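Protein DJ-1 homolog D (Arabidopsis thaliana, PDB 4OGG) is a plant member of the DJ-1/PfpI family that carries two DJ-1-like domains with the glutaminase-type alpha/beta fold in one chain. Local coordinates at residues 313-318 against 332-337; 324-329 against 355-360. All coordinates share one frame; numbering follows the deposited sequence.

Contact 1. Residues 313-318 against 332-337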
loop_
_atom_site.group_PDB
_atom_site.type_symbol
_atom_site.label_atom_id
_atom_site.label_comp_id
_atom_site.label_asym_id
_atom_site.label_seq_id
_atom_site.Cartn_x
_atom_site.Cartn_y
_atom_site.Cartn_z
ATOM N N GLY C 313 16.504 -17.460 -9.659
ATOM C CA GLY C 313 16.178 -18.824 -10.043
ATOM C C GLY C 313 17.345 -19.774 -9.842
ATOM O O GLY C 313 17.163 -20.938 -9.483
ATOM N N GLN C 314 18.552 -19.264 -10.058
ATOM C CA GLN C 314 19.764 -20.057 -9.926
ATOM C C GLN C 314 19.966 -20.686 -8.542
ATOM O O GLN C 314 20.790 -21.587 -8.380
ATOM C CB GLN C 314 20.981 -19.206 -10.306
ATOM C CG GLN C 314 21.189 -19.029 -11.822
ATOM C CD GLN C 314 20.280 -17.980 -12.466
ATOM O OE1 GLN C 314 20.753 -17.109 -13.200
ATOM N NE2 GLN C 314 18.982 -18.067 -12.209
ATOM N N GLN C 315 19.216 -20.219 -7.548
ATOM C CA GLN C 315 19.327 -20.777 -6.203
ATOM C C GLN C 315 18.901 -22.241 -6.226
ATOM O O GLN C 315 19.432 -23.065 -5.484
ATOM C CB GLN C 315 18.441 -20.002 -5.221
ATOM C CG GLN C 315 18.889 -18.574 -4.970
ATOM C CD GLN C 315 17.941 -17.818 -4.059
ATOM O OE1 GLN C 315 16.741 -17.758 -4.314
ATOM N NE2 GLN C 315 18.478 -17.228 -2.997
ATOM N N ILE C 316 17.939 -22.559 -7.083
ATOM C CA ILE C 316 17.451 -23.929 -7.206
ATOM C C ILE C 316 18.503 -24.824 -7.857
ATOM O O ILE C 316 18.719 -25.960 -7.428
ATOM C CB ILE C 316 16.153 -23.978 -8.041
ATOM C CG1 ILE C 316 15.055 -23.179 -7.336
ATOM C CG2 ILE C 316 15.713 -25.422 -8.237
ATOM C CD1 ILE C 316 13.796 -23.003 -8.168
ATOM N N LEU C 317 19.159 -24.307 -8.892
ATOM C CA LEU C 317 20.192 -25.060 -9.593
ATOM C C LEU C 317 21.350 -25.358 -8.646
ATOM O O LEU C 317 21.891 -26.464 -8.634
ATOM C CB LEU C 317 20.701 -24.267 -10.799
ATOM C CG LEU C 317 19.652 -23.849 -11.836
ATOM C CD1 LEU C 317 20.352 -23.223 -13.034
ATOM C CD2 LEU C 317 18.839 -25.054 -12.275
ATOM N N ALA C 318 21.722 -24.358 -7.854
ATOM C CA ALA C 318 22.807 -24.502 -6.893
ATOM C C ALA C 318 22.464 -25.575 -5.864
ATOM O O ALA C 318 23.300 -26.414 -5.523
ATOM C CB ALA C 318 23.063 -23.169 -6.198
ATOM N N PRO C 332 23.221 -10.410 -9.074
ATOM C CA PRO C 332 24.495 -10.154 -8.397
ATOM C C PRO C 332 24.675 -10.868 -7.058
ATOM O O PRO C 332 25.665 -11.565 -6.846
ATOM C CB PRO C 332 24.507 -8.638 -8.271
ATOM C CG PRO C 332 23.882 -8.224 -9.577
ATOM C CD PRO C 332 22.700 -9.174 -9.689
ATOM N N ALA C 333 23.711 -10.706 -6.159
ATOM C CA ALA C 333 23.789 -11.338 -4.845
ATOM C C ALA C 333 23.887 -12.861 -4.924
ATOM O O ALA C 333 24.565 -13.492 -4.108
ATOM C CB ALA C 333 22.575 -10.939 -4.008
ATOM N N VAL C 334 23.216 -13.444 -5.910
ATOM C CA VAL C 334 23.202 -14.894 -6.080
ATOM C C VAL C 334 24.558 -15.473 -6.479
ATOM O O VAL C 334 24.706 -16.690 -6.616
ATOM C CB VAL C 334 22.126 -15.307 -7.115
ATOM C CG1 VAL C 334 21.953 -16.817 -7.132
ATOM C CG2 VAL C 334 20.806 -14.637 -6.768
ATOM N N LYS C 335 25.551 -14.608 -6.664
ATOM C CA LYS C 335 26.892 -15.072 -7.013
ATOM C C LYS C 335 27.364 -16.007 -5.907
ATOM O O LYS C 335 28.044 -17.005 -6.162
ATOM C CB LYS C 335 27.862 -13.892 -7.134
ATOM C CG LYS C 335 29.317 -14.316 -7.336
ATOM C CD LYS C 335 30.236 -13.122 -7.562
ATOM C CE LYS C 335 31.685 -13.568 -7.761
ATOM N NZ LYS C 335 32.586 -12.415 -8.082
ATOM N N LEU C 336 26.996 -15.672 -4.672
ATOM C CA LEU C 336 27.359 -16.473 -3.512
ATOM C C LEU C 336 26.903 -17.912 -3.726
ATOM O O LEU C 336 27.684 -18.853 -3.581
ATOM C CB LEU C 336 26.697 -15.900 -2.253
ATOM C CG LEU C 336 26.765 -16.732 -0.967
ATOM C CD1 LEU C 336 28.218 -16.932 -0.558
ATOM C CD2 LEU C 336 25.986 -16.024 0.141
ATOM N N ASN C 337 25.630 -18.065 -4.080
ATOM C CA ASN C 337 25.033 -19.375 -4.312
ATOM C C ASN C 337 25.716 -20.126 -5.452
ATOM O O ASN C 337 26.019 -21.315 -5.330
ATOM C CB ASN C 337 23.545 -19.208 -4.623
ATOM C CG ASN C 337 22.789 -18.542 -3.491
ATOM O OD1 ASN C 337 22.385 -19.196 -2.528
ATOM N ND2 ASN C 337 22.611 -17.231 -3.590
#
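Q315, Q314 and A318, on the helix that follows the modified cysteine, meet V334, just ahead of helix 335-340, and N337 within it. One methyl of V334 does most of the apolar work: CG1, held anti to the backbone N (chi1 -171°), comes within 4.1 Å of Q314 CB and sits equally close to Q315 CG, touching the methylene parts of both glutamines. A branched valine suits this buried spot; the V334 side chain also touches H312. Strand 307-309, the modified cysteine and helix 314-320 make the strand-turn-helix unit that carries the cysteine in the DJ-1/PfpI fold, probably its nucleophile elbow, and the contact lays a second short helix against it. Q315 crosses V334 at about a right angle, and its CG, beside the backbone N (chi1 -67°), lies 4.2 Å from N337 CG. Their amide planes stand 90° apart, and the two side chains touch only loosely. One turn along, A318 lets the backbones approach: its CB lies 3.6 Å from the carbonyl O of N337. N337 also packs on S144 of the second subunit, while Q315 reaches P284 and E285 of this chain.

Contact 2. Residues 324-329 against 355-360; sequences KGRKCT and FTDGNL
At the edge of the R326 guanidinium, close to its plane, lie D357 O and N359 OD1, with L360 CB approaching obliquely; the F355 ring likewise meets T329 at its edge, its CD2 3.5 Å from T329 CB. D357 to L360 form a type II' turn, the two-residue loop of the hairpin joining strands 355-357 and 360-362 at one border of the DJ-1-type sheet. G358, with phi 64°, suits the second position of that turn. R326 grips D357 side-on: NE makes a salt bridge to OD2 at 2.8 Å, and NH2 donates to the carbonyl O of D357, also at 2.8 Å. D357 CG, anti to its backbone N (chi1 175°), is carried toward segment 324-329, where OD2 also accepts from K327 N at 3.0 Å, the two donors reaching it from opposite faces of the carboxylate. D357 O is shared likewise, with L360 N closing the turn from the face opposite NH2. Asparagine suits position 359 by serving two directions: ND2 binds the carbonyl of K305, while OD1 accepts a nearly straight bond (170°) from R326 NH2 at 2.8 Å and another from a water that in turn accepts from R326 NH1, 2.8 Å away.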
loop_
_atom_site.group_PDB
_atom_site.type_symbol
_atom_site.label_atom_id
_atom_site.label_comp_id
_atom_site.label_asym_id
_atom_site.label_seq_id
_atom_site.Cartn_x
_atom_site.Cartn_y
_atom_site.Cartn_z
ATOM N N LYS C 324 28.063 -27.523 -10.699
ATOM C CA LYS C 324 29.473 -27.888 -10.634
ATOM C C LYS C 324 30.094 -27.963 -12.023
ATOM O O LYS C 324 29.619 -28.700 -12.887
ATOM C CB LYS C 324 29.649 -29.226 -9.914
ATOM C CG LYS C 324 29.515 -29.132 -8.401
ATOM C CD LYS C 324 29.845 -30.455 -7.725
ATOM C CE LYS C 324 28.780 -31.503 -8.005
ATOM N NZ LYS C 324 27.464 -31.095 -7.442
ATOM N N GLY C 325 31.152 -27.186 -12.230
ATOM C CA GLY C 325 31.832 -27.179 -13.511
ATOM C C GLY C 325 31.062 -26.491 -14.621
ATOM O O GLY C 325 31.371 -26.671 -15.797
ATOM N N ARG C 326 30.058 -25.700 -14.257
ATOM C CA ARG C 326 29.260 -24.993 -15.253
ATOM C C ARG C 326 29.465 -23.486 -15.149
ATOM O O ARG C 326 29.770 -22.966 -14.076
ATOM C CB ARG C 326 27.773 -25.332 -15.078
ATOM C CG ARG C 326 27.454 -26.824 -15.159
ATOM C CD ARG C 326 27.960 -27.432 -16.460
ATOM N NE ARG C 326 27.229 -26.945 -17.627
ATOM C CZ ARG C 326 26.038 -27.395 -18.008
ATOM N NH1 ARG C 326 25.433 -28.351 -17.319
ATOM N NH2 ARG C 326 25.450 -26.887 -19.082
ATOM N N LYS C 327 29.308 -22.789 -16.271
ATOM C CA LYS C 327 29.468 -21.338 -16.302
ATOM C C LYS C 327 28.087 -20.695 -16.357
ATOM O O LYS C 327 27.242 -21.099 -17.155
ATOM C CB LYS C 327 30.275 -20.910 -17.531
ATOM C CG LYS C 327 31.661 -21.536 -17.639
ATOM C CD LYS C 327 32.415 -20.978 -18.841
ATOM C CE LYS C 327 33.750 -21.685 -19.051
ATOM N NZ LYS C 327 33.577 -23.128 -19.389
ATOM N N CYS C 328 27.854 -19.696 -15.512
ATOM C CA CYS C 328 26.557 -19.032 -15.498
ATOM C C CYS C 328 26.563 -17.730 -14.713
ATOM O O CYS C 328 27.493 -17.438 -13.958
ATOM C CB CYS C 328 25.495 -19.963 -14.903
ATOM S SG CYS C 328 25.691 -20.289 -13.121
ATOM N N THR C 329 25.511 -16.945 -14.911
ATOM C CA THR C 329 25.359 -15.686 -14.205
ATOM C C THR C 329 24.085 -15.810 -13.375
ATOM O O THR C 329 23.433 -16.852 -13.381
ATOM C CB THR C 329 25.223 -14.499 -15.176
ATOM O OG1 THR C 329 25.301 -13.270 -14.442
ATOM C CG2 THR C 329 23.893 -14.556 -15.918
ATOM N N PHE C 355 23.832 -15.412 -20.631
ATOM C CA PHE C 355 24.868 -16.327 -21.084
ATOM C C PHE C 355 24.332 -17.722 -21.361
ATOM O O PHE C 355 23.353 -18.166 -20.758
ATOM C CB PHE C 355 25.968 -16.422 -20.024
ATOM C CG PHE C 355 26.618 -15.108 -19.694
ATOM C CD1 PHE C 355 27.612 -14.581 -20.512
ATOM C CD2 PHE C 355 26.246 -14.404 -18.553
ATOM C CE1 PHE C 355 28.230 -13.372 -20.197
ATOM C CE2 PHE C 355 26.856 -13.195 -18.228
ATOM C CZ PHE C 355 27.851 -12.678 -19.052
ATOM N N THR C 356 24.991 -18.412 -22.284
ATOM C CA THR C 356 24.620 -19.772 -22.636
ATOM C C THR C 356 25.828 -20.674 -22.415
ATOM O O THR C 356 26.913 -20.414 -22.935
ATOM C CB THR C 356 24.180 -19.883 -24.115
ATOM O OG1 THR C 356 22.942 -19.182 -24.305
ATOM C CG2 THR C 356 23.998 -21.346 -24.510
ATOM N N ASP C 357 25.633 -21.723 -21.623
ATOM C CA ASP C 357 26.685 -22.688 -21.332
ATOM C C ASP C 357 26.087 -24.054 -21.600
ATOM O O ASP C 357 25.411 -24.627 -20.744
ATOM C CB ASP C 357 27.135 -22.586 -19.870
ATOM C CG ASP C 357 28.148 -23.657 -19.494
ATOM O OD1 ASP C 357 29.132 -23.838 -20.243
ATOM O OD2 ASP C 357 27.963 -24.318 -18.447
ATOM N N GLY C 358 26.328 -24.572 -22.799
ATOM C CA GLY C 358 25.773 -25.863 -23.150
ATOM C C GLY C 358 24.262 -25.757 -23.160
ATOM O O GLY C 358 23.700 -24.949 -23.897
ATOM N N ASN C 359 23.604 -26.555 -22.326
ATOM C CA ASN C 359 22.147 -26.560 -22.244
ATOM C C ASN C 359 21.628 -25.551 -21.226
ATOM O O ASN C 359 20.421 -25.441 -21.018
ATOM C CB ASN C 359 21.654 -27.949 -21.842
ATOM C CG ASN C 359 21.951 -28.272 -20.384
ATOM O OD1 ASN C 359 23.080 -28.116 -19.920
ATOM N ND2 ASN C 359 20.936 -28.728 -19.659
ATOM N N LEU C 360 22.536 -24.810 -20.602
ATOM C CA LEU C 360 22.145 -23.850 -19.575
ATOM C C LEU C 360 22.183 -22.382 -19.989
ATOM O O LEU C 360 23.224 -21.863 -20.387
ATOM C CB LEU C 360 23.025 -24.049 -18.339
ATOM C CG LEU C 360 22.718 -23.189 -17.110
ATOM C CD1 LEU C 360 21.341 -23.546 -16.563
ATOM C CD2 LEU C 360 23.786 -23.417 -16.057
HETATM O O HOH W 1 23.841 -30.453 -18.385
HETATM O O HOH W 2 24.642 -19.969 -18.254
#

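Contacts 1 and 2 are both partly buried and lie on the same side of the chain's centre, their own centres about 13 Å apart. Their segments alternate along the sequence: helix 314-320 runs on to strand 327-328, which leads to helix 335-340. Contact 1 sets helix 314-320 against the 332-337 segment and its helix, mostly through methyl and methylene groups and one backbone carbonyl, and its 332-337 side also meets the second subunit. Contact 2 ties segment 324-329 to a hairpin at the sheet border; it is chiefly polar, and no other protein chain of the assembly touches it. The segments also touch each other: L317 CD1, on helix 314-320, lies 3.7 Å from L360 CD1, on the hairpin.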